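Local coordinates for nicotinate-nucleotide pyrophosphorylase (PDB 2I14), which makes nicotinate ribonucleotide from 5-phospho-alpha-D-ribose 1-diphosphate, probably with nicotinate as the base, for NAD(+) biosynthesis, at the interface of chains A and B. Sequence-based numbering; all coordinates share one arbitrary frame. Chains: chain A/B, Nicotinate-nucleotide pyrophosphorylase.

The interface of chains A and B. Residues chain A 142, 150, 166-169, 178-179; chain B 22-26, 29, 109.
In this nicotinate/quinolinate phosphoribosyltransferase family member, the two copies meet about a two-fold axis in the deposited six-chain assembly, probably a functional contact, and here a loop of B, residues 22-25, runs antiparallel to the A chain around A:Gly167 as a short intermolecular beta bridge. Backbone bonds flank the bridge: B:Val26 N, at the start of helix 26-37, gives to A:Ser166 O (3.2 Å) in the carbonyl plane, and A:Val168 N gives to B:Thr24 O (3.1 Å) nearly along the C=O axis. One residue on, A:Leu169 N donates to B:Lys22 O at 2.9 Å, so the first turn of helix 168-174 turns two backbone N-H groups toward the B loop.

A:Val168 leads outward from the start of that helix. Its CB rests on B:Lys22 O; CG1, anti to the backbone N (chi1 170°), stays near that same oxygen, while CG2 turns to B:Thr24 O and crosses obliquely onto B:Val26 CG1 at 3.4 Å; B:Leu29 CD1 comes up on another side of CG2, more loosely.

B:Asp25 carries the polar side-chain contact. With CG anti to its own carbonyl carbon (chi1 -52°), the carboxylate brings OD1 to the hydroxyl A:Ser166 OG, 2.5 Å away; the hydroxyl, itself anti to its backbone N (chi1 177°), donates from above the carboxylate plane. Within chain B, B:Thr109 OG1 accepts from B:Asp25 N (3.1 Å) and points a weak bond at B:Asp25 OD2, helping to settle the loop. An alanine in place of B:Asp25 would probably cost the interface the bond from the serine hydroxyl and the carboxylate's weak link to B:Thr109, leaving the hydroxyl of A:Ser166 less well held. B:Thr109 uses its other branch across the interface: CG2 meets A:Ile142 CD1 at 3.4 Å, the two side chains crossing obliquely.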
# COMPACT_ATOMS: atom_id res chain seq x y z
N ILE A 142 21.89 20.54 19.13
CA ILE A 142 23.26 20.75 18.70
C ILE A 142 24.25 19.62 18.97
O ILE A 142 25.35 19.63 18.45
CB ILE A 142 23.84 22.07 19.26
CG1 ILE A 142 24.00 21.98 20.77
CG2 ILE A 142 22.92 23.22 18.89
CD1 ILE A 142 24.76 23.16 21.34
N ALA A 150 27.21 25.16 16.19
CA ALA A 150 26.33 25.13 17.36
C ALA A 150 25.47 26.38 17.49
O ALA A 150 24.27 26.29 17.75
CB ALA A 150 27.15 24.95 18.62
N SER A 166 19.42 25.30 24.22
CA SER A 166 20.32 24.52 25.06
C SER A 166 21.75 25.05 25.03
O SER A 166 22.45 25.09 26.04
CB SER A 166 20.27 23.06 24.58
OG SER A 166 21.15 22.21 25.27
N GLY A 167 22.18 25.48 23.85
CA GLY A 167 23.53 25.96 23.68
C GLY A 167 23.91 27.24 24.39
O GLY A 167 23.22 28.26 24.25
N VAL A 168 25.01 27.19 25.13
CA VAL A 168 25.52 28.34 25.87
C VAL A 168 25.97 29.44 24.93
O VAL A 168 25.34 30.49 24.83
CB VAL A 168 26.71 27.97 26.76
CG1 VAL A 168 27.34 29.23 27.31
CG2 VAL A 168 26.26 27.06 27.90
N LEU A 169 27.08 29.20 24.25
CA LEU A 169 27.63 30.19 23.32
C LEU A 169 26.56 30.69 22.35
O LEU A 169 26.55 31.86 21.96
CB LEU A 169 28.82 29.56 22.56
CG LEU A 169 29.74 30.40 21.66
CD1 LEU A 169 29.08 30.69 20.33
CD2 LEU A 169 30.11 31.68 22.38
N ALA A 178 20.75 30.48 28.03
CA ALA A 178 20.62 29.09 27.67
C ALA A 178 19.96 28.31 28.81
O ALA A 178 20.51 28.23 29.90
CB ALA A 178 21.97 28.51 27.34
N VAL A 179 18.80 27.74 28.56
CA VAL A 179 18.09 26.98 29.57
C VAL A 179 18.40 25.50 29.44
O VAL A 179 19.07 25.10 28.50
CB VAL A 179 16.57 27.20 29.44
CG1 VAL A 179 16.09 26.69 28.08
CG2 VAL A 179 15.84 26.52 30.60
N LYS B 22 32.65 26.07 25.62
CA LYS B 22 31.65 27.14 25.60
C LYS B 22 30.42 26.80 24.75
O LYS B 22 29.39 27.49 24.81
CB LYS B 22 32.30 28.43 25.05
CG LYS B 22 32.47 29.56 26.06
CD LYS B 22 33.50 29.22 27.14
CE LYS B 22 33.74 30.40 28.09
NZ LYS B 22 34.79 30.09 29.11
N THR B 23 30.52 25.73 23.96
CA THR B 23 29.43 25.32 23.08
C THR B 23 28.59 24.18 23.63
O THR B 23 27.93 23.49 22.85
CB THR B 23 29.96 24.88 21.69
OG1 THR B 23 30.97 23.89 21.86
CG2 THR B 23 30.53 26.06 20.93
N THR B 24 28.61 23.97 24.93
CA THR B 24 27.83 22.86 25.46
C THR B 24 26.45 23.27 25.94
O THR B 24 26.09 24.44 25.93
CB THR B 24 28.54 22.16 26.62
OG1 THR B 24 28.44 22.98 27.79
CG2 THR B 24 29.99 21.94 26.26
N ASP B 25 25.67 22.26 26.34
CA ASP B 25 24.33 22.48 26.84
C ASP B 25 24.49 22.89 28.30
O ASP B 25 25.14 22.18 29.08
CB ASP B 25 23.52 21.18 26.76
CG ASP B 25 23.55 20.54 25.36
OD1 ASP B 25 23.30 21.25 24.36
OD2 ASP B 25 23.81 19.32 25.27
N VAL B 26 23.92 24.03 28.68
CA VAL B 26 24.04 24.51 30.06
C VAL B 26 23.89 23.44 31.12
O VAL B 26 24.72 23.36 32.01
CB VAL B 26 23.03 25.62 30.40
CG1 VAL B 26 23.38 26.87 29.65
CG2 VAL B 26 21.61 25.15 30.09
N LEU B 29 27.00 22.22 32.50
CA LEU B 29 27.77 23.14 33.34
C LEU B 29 27.24 22.99 34.75
O LEU B 29 28.00 22.79 35.70
CB LEU B 29 27.55 24.58 32.89
CG LEU B 29 28.59 25.13 31.92
CD1 LEU B 29 28.21 26.53 31.48
CD2 LEU B 29 29.96 25.12 32.60
N THR B 109 28.44 17.69 24.21
CA THR B 109 27.89 18.50 23.14
C THR B 109 28.84 18.66 21.94
O THR B 109 28.39 18.71 20.78
CB THR B 109 27.51 19.88 23.66
OG1 THR B 109 26.76 19.73 24.87
CG2 THR B 109 26.67 20.63 22.64